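Local coordinates for protein kappa-carrageenase (Pseudoalteromonas carrageenovora, PDB 1DYP) that hydrolyses, through the family 16 glycoside hydrolase domain present here, internal beta-1,4 linkages between D-galactose 4-sulfate and 3,6-anhydro-D-galactose in kappa-carrageenans, at residues S152-H157 against I204-D209; F117-T122 against I138-L143; T59-H64 against K251-F256; Y38-W43 against Q231-P236. The protein carries 1 engineered substitution. All blocks are in the same frame, centred on the assembly; numbering follows the deposited sequence.

Contact 1. Residues S152-H157 against I204-D209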
# COMPACT_ATOMS: atom_id res chain seq x y z
N SER A 152 -10.61 4.46 7.53
CA SER A 152 -9.62 3.69 6.79
C SER A 152 -10.09 3.44 5.37
O SER A 152 -11.29 3.41 5.10
CB SER A 152 -9.35 2.35 7.49
OG SER A 152 -10.53 1.57 7.60
N ASP A 153 -9.14 3.27 4.46
CA ASP A 153 -9.46 3.00 3.07
C ASP A 153 -8.97 1.61 2.65
O ASP A 153 -7.89 1.18 3.04
CB ASP A 153 -8.84 4.06 2.16
CG ASP A 153 -9.39 5.43 2.45
OD1 ASP A 153 -10.63 5.59 2.41
OD2 ASP A 153 -8.59 6.34 2.71
N HIS A 154 -9.78 0.91 1.87
CA HIS A 154 -9.46 -0.43 1.39
C HIS A 154 -9.86 -0.31 -0.07
O HIS A 154 -10.95 -0.70 -0.48
CB HIS A 154 -10.33 -1.42 2.16
CG HIS A 154 -10.27 -1.22 3.65
ND1 HIS A 154 -9.30 -1.80 4.44
CD2 HIS A 154 -11.00 -0.43 4.48
CE1 HIS A 154 -9.44 -1.38 5.69
NE2 HIS A 154 -10.45 -0.55 5.74
N ASP A 155 -8.95 0.28 -0.84
CA ASP A 155 -9.19 0.58 -2.24
C ASP A 155 -8.51 -0.25 -3.33
O ASP A 155 -7.75 -1.20 -3.07
CB ASP A 155 -8.83 2.04 -2.49
CG ASP A 155 -9.62 2.98 -1.61
OD1 ASP A 155 -10.76 2.62 -1.25
OD2 ASP A 155 -9.12 4.08 -1.30
N LEU A 156 -8.79 0.14 -4.57
CA LEU A 156 -8.25 -0.48 -5.77
C LEU A 156 -7.88 0.61 -6.77
O LEU A 156 -8.55 1.64 -6.86
CB LEU A 156 -9.30 -1.38 -6.42
CG LEU A 156 -9.83 -2.57 -5.63
CD1 LEU A 156 -10.98 -3.20 -6.40
CD2 LEU A 156 -8.72 -3.59 -5.39
N HIS A 157 -6.79 0.39 -7.50
CA HIS A 157 -6.34 1.31 -8.53
C HIS A 157 -6.01 0.46 -9.74
O HIS A 157 -5.59 -0.69 -9.60
CB HIS A 157 -5.07 2.06 -8.11
CG HIS A 157 -5.25 2.98 -6.95
ND1 HIS A 157 -5.44 2.53 -5.66
CD2 HIS A 157 -5.25 4.33 -6.87
CE1 HIS A 157 -5.54 3.57 -4.84
NE2 HIS A 157 -5.43 4.67 -5.56
N ILE A 204 -12.83 -9.76 -4.45
CA ILE A 204 -11.81 -9.22 -3.57
C ILE A 204 -12.58 -8.84 -2.31
O ILE A 204 -13.54 -8.06 -2.37
CB ILE A 204 -11.13 -7.97 -4.17
CG1 ILE A 204 -10.56 -8.32 -5.55
CG2 ILE A 204 -10.00 -7.49 -3.25
CD1 ILE A 204 -10.00 -7.13 -6.30
N THR A 205 -12.18 -9.41 -1.18
CA THR A 205 -12.85 -9.16 0.09
C THR A 205 -11.84 -8.68 1.12
O THR A 205 -10.83 -9.33 1.36
CB THR A 205 -13.52 -10.45 0.60
OG1 THR A 205 -14.40 -10.95 -0.41
CG2 THR A 205 -14.31 -10.17 1.88
N TRP A 206 -12.13 -7.53 1.73
CA TRP A 206 -11.25 -6.93 2.73
C TRP A 206 -11.70 -7.20 4.15
O TRP A 206 -12.90 -7.23 4.44
CB TRP A 206 -11.17 -5.42 2.51
CG TRP A 206 -10.43 -4.96 1.29
CD1 TRP A 206 -9.17 -4.42 1.26
CD2 TRP A 206 -10.93 -4.87 -0.05
NE1 TRP A 206 -8.87 -3.98 -0.01
CE2 TRP A 206 -9.93 -4.25 -0.83
CE3 TRP A 206 -12.13 -5.25 -0.67
CZ2 TRP A 206 -10.10 -3.99 -2.20
CZ3 TRP A 206 -12.30 -4.99 -2.04
CH2 TRP A 206 -11.28 -4.37 -2.78
N TYR A 207 -10.73 -7.35 5.05
CA TYR A 207 -11.01 -7.62 6.45
C TYR A 207 -10.20 -6.73 7.40
O TYR A 207 -9.08 -6.35 7.10
CB TYR A 207 -10.66 -9.07 6.80
CG TYR A 207 -11.34 -10.13 5.97
CD1 TYR A 207 -10.93 -10.39 4.67
CD2 TYR A 207 -12.39 -10.87 6.50
CE1 TYR A 207 -11.56 -11.38 3.90
CE2 TYR A 207 -13.03 -11.86 5.74
CZ TYR A 207 -12.60 -12.11 4.45
OH TYR A 207 -13.22 -13.09 3.71
N VAL A 208 -10.80 -6.42 8.54
CA VAL A 208 -10.14 -5.65 9.59
C VAL A 208 -10.53 -6.34 10.89
O VAL A 208 -11.70 -6.39 11.24
CB VAL A 208 -10.60 -4.18 9.62
CG1 VAL A 208 -9.96 -3.47 10.81
CG2 VAL A 208 -10.20 -3.47 8.34
N ASP A 209 -9.54 -6.89 11.58
CA ASP A 209 -9.78 -7.61 12.82
C ASP A 209 -10.89 -8.66 12.65
O ASP A 209 -11.76 -8.81 13.51
CB ASP A 209 -10.12 -6.64 13.96
CG ASP A 209 -8.90 -5.93 14.51
OD1 ASP A 209 -7.76 -6.35 14.20
OD2 ASP A 209 -9.06 -4.96 15.28

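Contact 2. Residues F117-T122 against I138-L143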
# COMPACT_ATOMS: atom_id res chain seq x y z
N PHE A 117 -0.66 -1.17 3.37
CA PHE A 117 -0.40 -2.57 3.11
C PHE A 117 -1.13 -2.73 1.78
O PHE A 117 -2.35 -2.56 1.71
CB PHE A 117 -1.00 -3.45 4.21
CG PHE A 117 -0.87 -4.93 3.95
CD1 PHE A 117 0.27 -5.45 3.34
CD2 PHE A 117 -1.88 -5.79 4.34
CE1 PHE A 117 0.39 -6.83 3.13
CE2 PHE A 117 -1.76 -7.17 4.14
CZ PHE A 117 -0.63 -7.68 3.53
N TRP A 118 -0.38 -3.02 0.74
CA TRP A 118 -0.96 -3.11 -0.59
C TRP A 118 -0.09 -3.94 -1.52
O TRP A 118 0.92 -4.49 -1.11
CB TRP A 118 -1.11 -1.69 -1.15
CG TRP A 118 0.18 -0.90 -1.16
CD1 TRP A 118 1.00 -0.65 -0.09
CD2 TRP A 118 0.79 -0.26 -2.28
NE1 TRP A 118 2.08 0.10 -0.48
CE2 TRP A 118 1.98 0.36 -1.82
CE3 TRP A 118 0.46 -0.14 -3.64
CZ2 TRP A 118 2.83 1.08 -2.67
CZ3 TRP A 118 1.31 0.58 -4.48
CH2 TRP A 118 2.48 1.18 -3.99
N MSE A 119 -0.52 -4.04 -2.77
CA MSE A 119 0.24 -4.78 -3.76
C MSE A 119 -0.01 -4.12 -5.10
O MSE A 119 -1.12 -3.63 -5.37
CB MSE A 119 -0.17 -6.26 -3.78
CG MSE A 119 -1.63 -6.53 -4.10
SE MSE A 119 -2.11 -8.39 -3.78
CE MSE A 119 -2.69 -8.21 -1.94
N TYR A 120 1.01 -4.08 -5.94
CA TYR A 120 0.86 -3.46 -7.24
C TYR A 120 1.75 -4.11 -8.27
O TYR A 120 2.78 -4.70 -7.94
CB TYR A 120 1.18 -1.96 -7.15
CG TYR A 120 2.63 -1.62 -6.86
CD1 TYR A 120 3.21 -1.93 -5.63
CD2 TYR A 120 3.40 -0.94 -7.80
CE1 TYR A 120 4.53 -1.56 -5.34
CE2 TYR A 120 4.72 -0.57 -7.53
CZ TYR A 120 5.27 -0.88 -6.30
OH TYR A 120 6.57 -0.50 -6.02
N SER A 121 1.32 -4.00 -9.52
CA SER A 121 2.05 -4.58 -10.63
C SER A 121 2.87 -3.50 -11.32
O SER A 121 2.81 -2.33 -10.96
CB SER A 121 1.07 -5.16 -11.65
OG SER A 121 0.38 -4.11 -12.31
N THR A 122 3.65 -3.93 -12.30
CA THR A 122 4.42 -3.02 -13.10
C THR A 122 3.38 -2.49 -14.08
O THR A 122 2.29 -3.06 -14.19
CB THR A 122 5.51 -3.76 -13.88
OG1 THR A 122 4.93 -4.93 -14.48
CG2 THR A 122 6.64 -4.17 -12.96
N ILE A 138 -4.00 -3.50 -5.55
CA ILE A 138 -4.97 -3.81 -4.52
C ILE A 138 -4.43 -3.25 -3.22
O ILE A 138 -3.34 -3.60 -2.78
CB ILE A 138 -5.19 -5.33 -4.35
CG1 ILE A 138 -5.78 -5.92 -5.63
CG2 ILE A 138 -6.14 -5.58 -3.17
CD1 ILE A 138 -6.05 -7.42 -5.57
N ASP A 139 -5.19 -2.34 -2.61
CA ASP A 139 -4.77 -1.74 -1.36
C ASP A 139 -5.50 -2.44 -0.22
O ASP A 139 -6.70 -2.24 -0.04
CB ASP A 139 -5.09 -0.25 -1.39
CG ASP A 139 -4.51 0.42 -2.62
OD1 ASP A 139 -3.27 0.48 -2.71
OD2 ASP A 139 -5.29 0.86 -3.49
N VAL A 140 -4.79 -3.28 0.52
CA VAL A 140 -5.41 -4.01 1.62
C VAL A 140 -5.93 -2.99 2.62
O VAL A 140 -7.05 -3.10 3.12
CB VAL A 140 -4.41 -4.96 2.29
CG1 VAL A 140 -5.12 -5.76 3.38
CG2 VAL A 140 -3.81 -5.88 1.25
N VAL A 141 -5.10 -2.00 2.92
CA VAL A 141 -5.51 -0.92 3.80
C VAL A 141 -4.58 0.27 3.66
O VAL A 141 -3.38 0.12 3.41
CB VAL A 141 -5.53 -1.34 5.30
CG1 VAL A 141 -4.13 -1.65 5.80
CG2 VAL A 141 -6.15 -0.22 6.13
N GLU A 142 -5.16 1.45 3.77
CA GLU A 142 -4.42 2.70 3.76
C GLU A 142 -5.01 3.40 4.97
O GLU A 142 -6.19 3.75 4.99
CB GLU A 142 -4.68 3.48 2.47
CG GLU A 142 -3.77 3.03 1.35
CD GLU A 142 -4.12 3.67 0.03
OE1 GLU A 142 -5.17 3.31 -0.54
OE2 GLU A 142 -3.36 4.55 -0.42
N LEU A 143 -4.18 3.56 5.99
CA LEU A 143 -4.61 4.19 7.22
C LEU A 143 -4.35 5.68 7.28
O LEU A 143 -3.51 6.22 6.57
CB LEU A 143 -3.91 3.53 8.41
CG LEU A 143 -4.21 2.06 8.69
CD1 LEU A 143 -3.26 1.53 9.75
CD2 LEU A 143 -5.66 1.91 9.13

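Contact 3. Residues T59-H64 against K251-F256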
# COMPACT_ATOMS: atom_id res chain seq x y z
N THR A 59 8.97 7.51 8.69
CA THR A 59 8.94 8.69 7.84
C THR A 59 9.70 9.73 8.64
O THR A 59 9.38 9.98 9.81
CB THR A 59 7.52 9.20 7.57
OG1 THR A 59 6.78 8.20 6.86
CG2 THR A 59 7.56 10.47 6.73
N LYS A 60 10.71 10.34 8.03
CA LYS A 60 11.51 11.34 8.71
C LYS A 60 11.49 12.65 7.96
O LYS A 60 11.32 12.68 6.74
CB LYS A 60 12.98 10.89 8.77
CG LYS A 60 13.25 9.53 9.39
CD LYS A 60 14.75 9.24 9.31
CE LYS A 60 15.11 7.89 9.90
NZ LYS A 60 16.57 7.61 9.75
N ARG A 61 11.65 13.74 8.70
CA ARG A 61 11.75 15.04 8.06
C ARG A 61 13.21 14.99 7.59
O ARG A 61 14.13 14.92 8.41
CB ARG A 61 11.56 16.17 9.07
CG ARG A 61 11.89 17.55 8.53
CD ARG A 61 10.90 18.03 7.47
NE ARG A 61 11.25 19.38 7.06
CZ ARG A 61 12.20 19.68 6.18
NH1 ARG A 61 12.90 18.71 5.59
NH2 ARG A 61 12.49 20.95 5.92
N GLU A 62 13.41 14.98 6.28
CA GLU A 62 14.75 14.90 5.73
C GLU A 62 14.82 15.56 4.37
O GLU A 62 14.37 15.00 3.37
CB GLU A 62 15.19 13.43 5.63
CG GLU A 62 16.44 13.21 4.82
CD GLU A 62 17.05 11.84 5.01
OE1 GLU A 62 16.33 10.90 5.42
OE2 GLU A 62 18.26 11.70 4.75
N SER A 63 15.39 16.76 4.33
CA SER A 63 15.52 17.49 3.08
C SER A 63 16.49 16.77 2.16
O SER A 63 17.51 16.24 2.59
CB SER A 63 16.03 18.90 3.34
OG SER A 63 15.08 19.63 4.10
N HIS A 64 16.15 16.76 0.88
CA HIS A 64 16.98 16.13 -0.13
C HIS A 64 16.42 16.51 -1.48
O HIS A 64 15.42 17.23 -1.57
CB HIS A 64 16.96 14.60 0.03
CG HIS A 64 15.63 13.97 -0.24
ND1 HIS A 64 14.56 14.10 0.62
CD2 HIS A 64 15.21 13.19 -1.26
CE1 HIS A 64 13.53 13.42 0.13
NE2 HIS A 64 13.90 12.86 -1.01
N LYS A 251 6.45 21.93 5.91
CA LYS A 251 7.53 20.96 6.02
C LYS A 251 8.01 20.93 7.46
O LYS A 251 9.20 20.92 7.75
CB LYS A 251 8.68 21.33 5.07
CG LYS A 251 9.01 22.80 5.00
CD LYS A 251 9.96 23.09 3.84
CE LYS A 251 10.11 24.59 3.61
NZ LYS A 251 10.95 24.89 2.42
N SER A 252 7.04 20.92 8.37
CA SER A 252 7.33 20.89 9.80
C SER A 252 8.01 19.60 10.22
O SER A 252 7.73 18.53 9.68
CB SER A 252 6.03 21.06 10.60
OG SER A 252 6.28 20.99 11.99
N ALA A 253 8.90 19.71 11.20
CA ALA A 253 9.61 18.57 11.74
C ALA A 253 8.84 18.02 12.94
O ALA A 253 9.11 16.92 13.41
CB ALA A 253 11.02 18.97 12.16
N GLU A 254 7.87 18.79 13.42
CA GLU A 254 7.07 18.36 14.57
C GLU A 254 6.26 17.13 14.18
O GLU A 254 5.63 17.10 13.13
CB GLU A 254 6.12 19.48 15.00
CG GLU A 254 6.80 20.82 15.25
CD GLU A 254 5.85 21.86 15.82
OE1 GLU A 254 4.71 21.96 15.31
OE2 GLU A 254 6.24 22.57 16.76
N GLY A 255 6.29 16.12 15.04
CA GLY A 255 5.56 14.90 14.76
C GLY A 255 6.40 13.89 14.01
O GLY A 255 5.93 12.80 13.69
N PHE A 256 7.64 14.26 13.72
CA PHE A 256 8.56 13.36 13.02
C PHE A 256 9.83 13.19 13.84
O PHE A 256 10.25 14.11 14.55
CB PHE A 256 8.91 13.91 11.64
CG PHE A 256 7.73 13.99 10.71
CD1 PHE A 256 6.88 15.09 10.73
CD2 PHE A 256 7.44 12.93 9.86
CE1 PHE A 256 5.76 15.13 9.91
CE2 PHE A 256 6.32 12.96 9.04
CZ PHE A 256 5.48 14.06 9.06
O HOH W 1 11.42 22.72 8.09

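Contact 4. Residues Y38-W43 against Q231-P236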
# COMPACT_ATOMS: atom_id res chain seq x y z
N TYR A 38 8.49 7.66 -5.87
CA TYR A 38 7.28 8.29 -6.39
C TYR A 38 6.72 9.16 -5.27
O TYR A 38 7.30 9.22 -4.19
CB TYR A 38 6.28 7.23 -6.85
CG TYR A 38 6.04 6.10 -5.87
CD1 TYR A 38 5.13 6.24 -4.82
CD2 TYR A 38 6.71 4.88 -6.00
CE1 TYR A 38 4.90 5.19 -3.93
CE2 TYR A 38 6.48 3.84 -5.11
CZ TYR A 38 5.58 4.00 -4.08
OH TYR A 38 5.35 2.95 -3.21
N GLY A 39 5.60 9.83 -5.53
CA GLY A 39 5.05 10.69 -4.51
C GLY A 39 5.99 11.86 -4.28
O GLY A 39 6.74 12.24 -5.19
N VAL A 40 5.98 12.42 -3.08
CA VAL A 40 6.85 13.56 -2.78
C VAL A 40 7.81 13.25 -1.64
O VAL A 40 8.08 14.10 -0.79
CB VAL A 40 6.03 14.81 -2.45
CG1 VAL A 40 5.26 15.24 -3.68
CG2 VAL A 40 5.08 14.53 -1.29
N TRP A 41 8.31 12.03 -1.63
CA TRP A 41 9.27 11.60 -0.63
C TRP A 41 10.16 10.59 -1.33
O TRP A 41 9.91 10.25 -2.48
CB TRP A 41 8.56 10.94 0.55
CG TRP A 41 7.70 9.78 0.15
CD1 TRP A 41 8.09 8.48 -0.01
CD2 TRP A 41 6.32 9.83 -0.21
NE1 TRP A 41 7.04 7.72 -0.46
CE2 TRP A 41 5.93 8.53 -0.59
CE3 TRP A 41 5.37 10.86 -0.25
CZ2 TRP A 41 4.63 8.22 -1.00
CZ3 TRP A 41 4.07 10.55 -0.67
CH2 TRP A 41 3.72 9.24 -1.04
N SER A 42 11.20 10.14 -0.66
CA SER A 42 12.08 9.15 -1.25
C SER A 42 12.23 8.02 -0.25
O SER A 42 12.22 8.25 0.96
CB SER A 42 13.45 9.75 -1.57
OG SER A 42 13.34 10.77 -2.55
N TRP A 43 12.34 6.81 -0.77
CA TRP A 43 12.52 5.65 0.09
C TRP A 43 13.98 5.54 0.48
O TRP A 43 14.87 5.83 -0.33
CB TRP A 43 12.12 4.37 -0.64
CG TRP A 43 10.74 4.39 -1.21
CD1 TRP A 43 10.40 4.27 -2.52
CD2 TRP A 43 9.52 4.48 -0.47
NE1 TRP A 43 9.04 4.29 -2.66
CE2 TRP A 43 8.47 4.42 -1.42
CE3 TRP A 43 9.20 4.62 0.89
CZ2 TRP A 43 7.12 4.48 -1.04
CZ3 TRP A 43 7.86 4.68 1.26
CH2 TRP A 43 6.83 4.61 0.29
N GLN A 231 4.94 3.51 4.10
CA GLN A 231 4.28 4.64 4.73
C GLN A 231 4.47 5.85 3.84
O GLN A 231 5.60 6.26 3.55
CB GLN A 231 4.86 4.89 6.12
CG GLN A 231 4.16 6.01 6.86
CD GLN A 231 4.37 5.94 8.35
OE1 GLN A 231 3.70 5.17 9.05
NE2 GLN A 231 5.31 6.73 8.85
N GLY A 232 3.36 6.42 3.39
CA GLY A 232 3.43 7.58 2.52
C GLY A 232 3.14 8.88 3.24
O GLY A 232 2.65 8.89 4.37
N LEU A 233 3.44 9.99 2.57
CA LEU A 233 3.21 11.32 3.12
C LEU A 233 1.83 11.80 2.68
O LEU A 233 1.35 11.46 1.59
CB LEU A 233 4.29 12.27 2.61
CG LEU A 233 4.54 13.57 3.38
CD1 LEU A 233 5.10 13.27 4.77
CD2 LEU A 233 5.51 14.43 2.58
N ARG A 234 1.19 12.61 3.53
CA ARG A 234 -0.14 13.13 3.24
C ARG A 234 -0.29 14.56 3.75
O ARG A 234 0.64 15.12 4.34
CB ARG A 234 -1.21 12.25 3.90
CG ARG A 234 -1.25 10.81 3.39
CD ARG A 234 -1.74 10.75 1.95
NE ARG A 234 -2.00 9.38 1.50
CZ ARG A 234 -1.09 8.58 0.96
NH1 ARG A 234 0.16 8.99 0.79
NH2 ARG A 234 -1.44 7.35 0.57
N ALA A 235 -1.47 15.14 3.53
CA ALA A 235 -1.75 16.48 4.01
C ALA A 235 -1.50 16.44 5.51
O ALA A 235 -1.79 15.44 6.17
CB ALA A 235 -3.21 16.83 3.72
N PRO A 236 -1.01 17.54 6.10
CA PRO A 236 -0.70 18.85 5.52
C PRO A 236 0.64 19.02 4.79
O PRO A 236 1.06 20.16 4.55
CB PRO A 236 -0.77 19.76 6.74
CG PRO A 236 -0.14 18.90 7.80
CD PRO A 236 -0.78 17.54 7.56

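Contact 1. Residues S152-H157 against I204-D209
His-154 sets its CB over the five-membered ring of Trp-206, 3.6 Å from the ring centroid and 23° off the normal, a CH-pi contact. The imidazole itself stands obliquely to the indole, ring planes at 66°; CG lies anti to the carbonyl carbon (chi1 -50°) and the two side chains run past each other in opposite directions. CE1 comes to 3.5 Å from CG2 of Val-208. Both imidazole nitrogens are held, NE2 by a 2.8 Å hydrogen bond with Ser-152 OG and ND1 by Val-140 O, which fixes the rotation of the ring. Both faces of the Trp-206 indole are covered: Ile-204 CG2 sits over one, His-154 O over the other, and Leu-156 CG meets the six-membered end in plane. Leu-156 CD2 lies 3.5 Å from Trp-206 CZ2 and, tip to tip, 3.9 Å from Ile-204 CD1. Trp-206 NE1 is spent on Asp-139 O, so the indole also braces the backbone of an active-site residue. Asp-155 turns the other way, to His-179. The contact joins the break at 154-155 in strand 151-162 to strand 203-208 across the interior, part of the core between the facing sheets of the family 16 beta-jelly-roll.

Contact 2. Residues F117-T122 against I138-L143
Phe-117 faces both Val-140 and Val-141, so two antiparallel strands that pair regularly at Met-119 and Ile-138 shift register through a classic beta bulge. Phe-117 N gives a nearly straight bond (169°) to Val-141 O at 3.0 Å; Phe-117 O takes Val-141 N at 3.1 Å and, weakly, Val-140 N. With CG anti to the backbone N (chi1 175°), the Phe-117 ring lies against the bulge: Val-140 CG2 stands over its face, 4.0 Å from the centroid, and CD2 touches Val-140 CB at 3.4 Å. The selenomethionine Met-119 runs side by side with Ile-138, CG to CB 3.8 Å, its bent end bringing CE near Val-140 CG2. An alanine in place of Phe-117 removes the ring, and would probably open a gap between Val-140, Leu-229 and Tyr-100 and leave the bulge less firmly backed. On the other face Trp-118 and Asp-139 point the same way, ring and carboxylate planes 33° apart, with Asp-139 OD1 3.4 Å from Trp-118 CB; Trp-118 NE1 hydrogen-bonds Ser-230 OG. The extra residue brings the proton donor Glu-142 into the active site with Asp-139 and the nucleophile Glu-137, the bulged catalytic strand of this family 16 subgroup.

Contact 3. Residues T59-H64 against K251-F256
Phe-256 lies side by side with Thr-59, both side chains pointing the same way, its ring edge turned to the strand: CE2 meets Thr-59 CG2 at 3.6 Å, and Thr-59 O is in the ring plane, 3.5 Å from CD2. Beyond it Arg-61 reaches toward the loop. CG, anti to the backbone N (chi1 170°), rests 4.0 Å from Ala-253 CB. NE then donates to Lys-251 O at 2.7 Å, approaching from above the carbonyl plane, while the oxygen sits 18° out of the guanidinium plane. A water takes NH2 at 3.0 Å and gives a hydrogen to the same Lys-251 O, so this carbonyl is gripped twice. NH1 points back to Ser-63 OG, 2.8 Å away in the guanidinium plane, and this third tie keeps the group from turning. A leucine in place of Arg-61 has no N-H to offer, and would probably leave Lys-251 O without its direct donor, the water without its NH2 partner, and the loop less firmly held. Ser-252 OG accepts from Glu-254 N, an ST turn that overlaps a type II beta turn from Ala-253 to Phe-256 with Gly-255 at positive phi. This is a surface loop tied to strand 54-70 just before it enters strand 258-270 of the jelly roll.

Contact 4. Residues Y38-W43 against Q231-P236
Trp-41 lays one face of its indole on the backbone of Gly-232 and Leu-233, a buried aromatic contact between strands 41-43 and 225-233, both of which pair with strand 75-95. The two short segments run 159° apart with axes 8.3 Å from each other, too far for mutual backbone pairing. Leu-233 N stands over the six-membered ring, 3.3 Å from Trp-41 CZ3, and Gly-232 CA makes a CH-pi contact 4.0 Å from that ring's centroid. Tyr-38 O and Gly-39 CA cover the opposite face, so the indole is sandwiched between two backbones. CG of Trp-41 sits between the backbone N and carbonyl carbon (chi1 56°), and the indole slides past Leu-233, CE3 to CB 3.4 Å. Leu-233 CD2 then meets Val-40 CG2 at about a right angle, 3.9 Å away. Trp-43 brings its edge to the same strand, CZ3 3.6 Å from Gln-231 O, an oxygen already hydrogen-bonded to Ser-86; its ring face lies under Trp-41 NE1. Arg-234 starts away from Trp-41; its chain bends at chi2 (-68°). NH1 donates to Leu-233 O at 2.9 Å from above the carbonyl plane, while that oxygen lies in the guanidinium plane. Trp-41 CH2 lies at the edge of the same group. Gln-145 takes NE, and NH2 forms a long, weak ion pair with the proton donor Glu-142. The tryptophan layer thus backs the strand end that presents Arg-234, important for substrate recognition, at the tunnel-shaped active site.

Contacts 1, 2 and 4 are buried, whereas contact 3 lies at the surface, its centre about 21 Å from that of the chain. Contact 2 is backbone pairing within a sheet; contact 1 joins facing sheets by apolar and aromatic side chains; contact 4 sets indoles against a strand; contact 3 combines a guanidinium and a water with the Phe-256 ring beside Thr-59. Strand 133-139 of contact 2 and strand 151-162 of contact 1 are neighbours in a sheet, and the contacts touch directly, as where Asp-153 O meets Glu-142 N. Contact 4 reaches contact 2 through Tyr-38 and Trp-118, on the active-site side. Contacts 3 and 4 are tied by Ser-42 with His-64.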